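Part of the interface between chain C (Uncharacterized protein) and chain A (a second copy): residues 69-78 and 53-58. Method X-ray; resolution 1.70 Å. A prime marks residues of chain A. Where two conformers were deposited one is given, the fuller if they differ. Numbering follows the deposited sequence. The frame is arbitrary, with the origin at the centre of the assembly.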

ATOM      1  N   LEU C  69      -8.027  19.600   9.019  1.00 19.48           N
ATOM      2  CA  LEU C  69      -7.955  20.491   7.865  1.00 19.19           C
ATOM      3  C   LEU C  69      -6.533  20.557   7.310  1.00 18.53           C
ATOM      4  O   LEU C  69      -6.330  20.687   6.095  1.00 20.22           O
ATOM      5  CB  LEU C  69      -8.456  21.883   8.211  1.00 17.83           C
ATOM      6  CG  LEU C  69      -9.953  22.055   8.505  1.00 16.83           C
ATOM      7  CD1 LEU C  69     -10.289  23.538   8.560  1.00 19.59           C
ATOM      8  CD2 LEU C  69     -10.803  21.335   7.463  1.00 18.75           C
ATOM      9  N   ASN C  70      -5.543  20.471   8.192  1.00 19.18           N
ATOM     10  CA  ASN C  70      -4.153  20.460   7.751  1.00 18.08           C
ATOM     11  C   ASN C  70      -3.827  19.213   6.955  1.00 17.94           C
ATOM     12  O   ASN C  70      -3.054  19.284   5.991  1.00 17.45           O
ATOM     13  CB  ASN C  70      -3.211  20.556   8.943  1.00 19.87           C
ATOM     14  CG  ASN C  70      -1.750  20.776   8.521  1.00 27.17           C
ATOM     15  OD1 ASN C  70      -0.908  19.895   8.703  1.00 35.48           O
ATOM     16  ND2 ASN C  70      -1.450  21.961   7.968  1.00 31.41           N
ATOM     17  N   ILE C  71      -4.410  18.073   7.342  1.00 18.07           N
ATOM     18  CA  ILE C  71      -4.277  16.853   6.522  1.00 19.76           C
ATOM     19  C   ILE C  71      -4.979  17.021   5.159  1.00 18.72           C
ATOM     20  O   ILE C  71      -4.431  16.617   4.126  1.00 18.94           O
ATOM     21  CB  ILE C  71      -4.831  15.599   7.221  1.00 19.75           C
ATOM     22  CG1 ILE C  71      -4.124  15.349   8.557  1.00 24.21           C
ATOM     23  CG2 ILE C  71      -4.655  14.346   6.320  1.00 19.86           C
ATOM     24  CD1 ILE C  71      -4.810  14.260   9.394  1.00 23.97           C
ATOM     25  N   ALA C  72      -6.146  17.670   5.134  1.00 18.05           N
ATOM     26  CA  ALA C  72      -6.813  18.006   3.848  1.00 16.85           C
ATOM     27  C   ALA C  72      -5.904  18.863   2.958  1.00 16.45           C
ATOM     28  O   ALA C  72      -5.770  18.626   1.754  1.00 18.57           O
ATOM     29  CB  ALA C  72      -8.139  18.744   4.103  1.00 14.30           C
ATOM     30  N   LEU C  73      -5.253  19.851   3.576  1.00 16.95           N
ATOM     31  CA  LEU C  73      -4.330  20.706   2.842  1.00 16.62           C
ATOM     32  C   LEU C  73      -3.133  19.919   2.265  1.00 17.09           C
ATOM     33  O   LEU C  73      -2.654  20.193   1.157  1.00 15.16           O
ATOM     34  CB  LEU C  73      -3.823  21.807   3.763  1.00 18.58           C
ATOM     35  CG  LEU C  73      -2.872  22.815   3.142  1.00 18.39           C
ATOM     36  CD1 LEU C  73      -3.473  23.412   1.865  1.00 17.65           C
ATOM     37  CD2 LEU C  73      -2.541  23.882   4.181  1.00 18.63           C
ATOM     38  N   LYS C  74      -2.654  18.952   3.038  1.00 15.46           N
ATOM     39  CA  LYS C  74      -1.566  18.089   2.602  1.00 15.87           C
ATOM     40  C   LYS C  74      -1.968  17.346   1.353  1.00 16.14           C
ATOM     41  O   LYS C  74      -1.202  17.230   0.372  1.00 16.45           O
ATOM     42  CB  LYS C  74      -1.247  17.073   3.683  1.00 17.15           C
ATOM     43  CG  LYS C  74      -0.113  16.110   3.337  1.00 21.73           C
ATOM     44  CD  LYS C  74       0.239  15.221   4.530  1.00 20.98           C
ATOM     45  CE  LYS C  74      -0.834  14.131   4.805  1.00 26.15           C
ATOM     46  NZ  LYS C  74      -0.699  13.007   3.827  1.00 28.23           N
ATOM     47  N   GLU C  75      -3.172  16.809   1.415  1.00 15.97           N
ATOM     48  CA  GLU C  75      -3.720  16.015   0.302  1.00 15.67           C
ATOM     49  C   GLU C  75      -3.934  16.893  -0.943  1.00 17.40           C
ATOM     50  O   GLU C  75      -3.654  16.477  -2.073  1.00 16.08           O
ATOM     51  CB  GLU C  75      -5.006  15.314   0.745  1.00 17.47           C
ATOM     52  CG  GLU C  75      -4.835  14.265   1.856  1.00 20.27           C
ATOM     53  CD  GLU C  75      -4.071  13.004   1.444  1.00 25.06           C
ATOM     54  OE1 GLU C  75      -3.529  12.920   0.323  1.00 24.46           O
ATOM     55  OE2 GLU C  75      -4.047  12.062   2.269  1.00 33.53           O
ATOM     56  N   ALA C  76      -4.388  18.122  -0.745  1.00 17.30           N
ATOM     57  CA  ALA C  76      -4.504  19.103  -1.841  1.00 16.29           C
ATOM     58  C   ALA C  76      -3.140  19.367  -2.487  1.00 14.93           C
ATOM     59  O   ALA C  76      -3.017  19.384  -3.720  1.00 15.55           O
ATOM     60  CB  ALA C  76      -5.115  20.400  -1.323  1.00 15.35           C
ATOM     61  N   ASN C  77      -2.115  19.530  -1.658  1.00 17.41           N
ATOM     62  CA  ASN C  77      -0.785  19.765  -2.178  0.50 14.51           C
ATOM     63  C   ASN C  77      -0.216  18.573  -2.902  1.00 15.66           C
ATOM     64  O   ASN C  77       0.382  18.737  -3.976  1.00 17.61           O
ATOM     65  CB  ASN C  77       0.149  20.237  -1.089  0.50 15.13           C
ATOM     66  CG  ASN C  77       0.061  21.711  -0.900  0.50 13.17           C
ATOM     67  OD1 ASN C  77       0.660  22.466  -1.671  0.50 16.26           O
ATOM     68  ND2 ASN C  77      -0.708  22.146   0.091  0.50 17.28           N
ATOM     69  N   GLU C  78      -0.443  17.371  -2.378  1.00 15.56           N
ATOM     70  CA  GLU C  78       0.024  16.176  -3.107  1.00 13.58           C
ATOM     71  C   GLU C  78      -0.680  16.052  -4.461  1.00 16.22           C
ATOM     72  O   GLU C  78      -0.053  15.727  -5.481  1.00 16.65           O
ATOM     73  CB  GLU C  78      -0.182  14.911  -2.281  1.00 14.90           C
ATOM     74  CG  GLU C  78       0.500  13.729  -2.953  1.00 15.14           C
ATOM     75  CD  GLU C  78       0.233  12.393  -2.316  1.00 21.00           C
ATOM     76  OE1 GLU C  78      -0.073  12.350  -1.102  1.00 25.51           O
ATOM     77  OE2 GLU C  78       0.342  11.384  -3.051  1.00 17.47           O
TER
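Chain A (53-58) IREAEQ

Residues 69-78 of chain C are helical throughout, with phi between -58° and -68°, psi between -34° and -46°, and an unbroken i to i+4 ladder from Leu73 N to Leu69 O (2.9 Å) through Glu78 N to Lys74 O (2.9 Å). Chain A enters as helix at Ile53′. By its last residues the pattern has loosened: Glu57′ N makes weak bonds to both Ile53′ O (3.5 Å) and Arg54′ O (3.0 Å), Gln58′ N reaches Glu55′ O at 2.9 Å, and phi of Gln58′ is -100°. The backbone register gives the direction. CA of Lys74 lies 5.5 Å from CA of Gln58′, and CA of Glu78 lies 6.0 Å from CA of Arg54′; numbering rises in one chain as it falls in the other, so the segments run antiparallel, four residues matching four.

Gln58′ gives up the most surface, 114 Å², and its CA-to-CB bond points toward chain C. Its CB packs 3.7 Å from Lys74 CB, and its CG is 3.9 Å from Asn70 O. Gln58′ OE1 is 3.6 Å from Lys74 CA and 3.7 Å from Asn77 ND2, yet it is buried without a hydrogen-bond partner; Asn77 ND2 instead donates to Leu73 O within its own helix (3.0 Å, 154°).

The one hydrogen bond between the stretches is also a salt bridge, Lys74 NZ to Glu55′ OE1 at 2.8 Å. Lys74 reaches it through a chain extended at chi1 and chi2 (t, t) and bent at chi3 and chi4 (p, p). Nearby, Glu78 OE1 stands 3.5 Å from Glu55′ OE2, a close approach of like charges. At Asn77, O lies over one face of the Arg54′ guanidinium, 3.1 Å from Arg54′ NH2, but the poor angle excludes a hydrogen bond.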

ATOM      1  N   ILE A  53       7.967  14.250  -0.459  1.00 16.33           N
ATOM      2  CA  ILE A  53       8.572  15.544  -0.136  1.00 17.98           C
ATOM      3  C   ILE A  53       7.499  16.629  -0.045  1.00 19.99           C
ATOM      4  O   ILE A  53       7.526  17.453   0.874  1.00 20.73           O
ATOM      5  CB  ILE A  53       9.657  15.958  -1.142  1.00 16.56           C
ATOM      6  CG1 ILE A  53      10.862  15.023  -0.984  1.00 17.90           C
ATOM      7  CG2 ILE A  53      10.087  17.428  -0.945  1.00 19.73           C
ATOM      8  CD1 ILE A  53      11.921  15.122  -2.092  1.00 16.02           C
ATOM      9  N   ARG A  54       6.574  16.657  -1.005  1.00 20.98           N
ATOM     10  CA  ARG A  54       5.449  17.597  -0.903  1.00 22.73           C
ATOM     11  C   ARG A  54       4.685  17.419   0.407  1.00 24.13           C
ATOM     12  O   ARG A  54       4.376  18.410   1.080  1.00 28.21           O
ATOM     13  CB  ARG A  54       4.484  17.462  -2.074  1.00 23.63           C
ATOM     14  CG  ARG A  54       5.025  17.955  -3.354  1.00 27.98           C
ATOM     15  CD  ARG A  54       5.140  19.471  -3.370  1.00 34.96           C
ATOM     16  NE  ARG A  54       3.869  20.186  -3.515  1.00 32.79           N
ATOM     17  CZ  ARG A  54       3.298  20.496  -4.686  1.00 29.03           C
ATOM     18  NH1 ARG A  54       3.869  20.169  -5.828  1.00 32.29           N
ATOM     19  NH2 ARG A  54       2.156  21.171  -4.720  1.00 33.23           N
ATOM     20  N   GLU A  55       4.380  16.182   0.779  1.00 23.25           N
ATOM     21  CA  GLU A  55       3.643  15.918   2.023  1.00 24.17           C
ATOM     22  C   GLU A  55       4.360  16.450   3.271  1.00 24.20           C
ATOM     23  O   GLU A  55       3.720  16.923   4.221  1.00 23.34           O
ATOM     24  CB  GLU A  55       3.429  14.422   2.212  1.00 24.57           C
ATOM     25  CG  GLU A  55       2.342  13.782   1.350  1.00 30.10           C
ATOM     26  CD  GLU A  55       2.208  12.312   1.661  1.00 31.94           C
ATOM     27  OE1 GLU A  55       1.622  11.962   2.705  1.00 39.42           O
ATOM     28  OE2 GLU A  55       2.719  11.505   0.868  1.00 43.94           O
ATOM     29  N   ALA A  56       5.678  16.330   3.290  1.00 22.26           N
ATOM     30  CA  ALA A  56       6.471  16.803   4.422  1.00 22.45           C
ATOM     31  C   ALA A  56       6.277  18.317   4.624  1.00 23.91           C
ATOM     32  O   ALA A  56       6.365  18.818   5.747  1.00 22.66           O
ATOM     33  CB  ALA A  56       7.922  16.448   4.215  1.00 21.74           C
ATOM     34  N   GLU A  57       5.952  19.054   3.557  1.00 25.50           N
ATOM     35  CA  GLU A  57       5.581  20.460   3.728  1.00 27.78           C
ATOM     36  C   GLU A  57       4.462  20.678   4.762  1.00 28.36           C
ATOM     37  O   GLU A  57       4.469  21.689   5.423  1.00 27.88           O
ATOM     38  CB  GLU A  57       5.152  21.096   2.416  1.00 30.34           C
ATOM     39  CG  GLU A  57       6.242  21.298   1.401  1.00 32.26           C
ATOM     40  CD  GLU A  57       5.761  22.166   0.246  1.00 37.72           C
ATOM     41  OE1 GLU A  57       5.111  21.635  -0.677  1.00 42.99           O
ATOM     42  OE2 GLU A  57       6.020  23.385   0.267  1.00 40.99           O
ATOM     43  N   GLN A  58       3.515  19.745   4.903  1.00 28.40           N
ATOM     44  CA  GLN A  58       2.407  19.883   5.879  1.00 28.20           C
ATOM     45  C   GLN A  58       2.622  19.089   7.164  1.00 28.91           C
ATOM     46  O   GLN A  58       3.708  18.540   7.402  1.00 27.71           O
ATOM     47  CB  GLN A  58       1.076  19.455   5.245  1.00 28.46           C
ATOM     48  CG  GLN A  58       0.328  20.594   4.556  1.00 29.10           C
ATOM     49  CD  GLN A  58       1.015  21.066   3.302  1.00 34.06           C
ATOM     50  OE1 GLN A  58       1.362  20.261   2.435  1.00 40.90           O
ATOM     51  NE2 GLN A  58       1.213  22.377   3.190  1.00 36.89           N
TER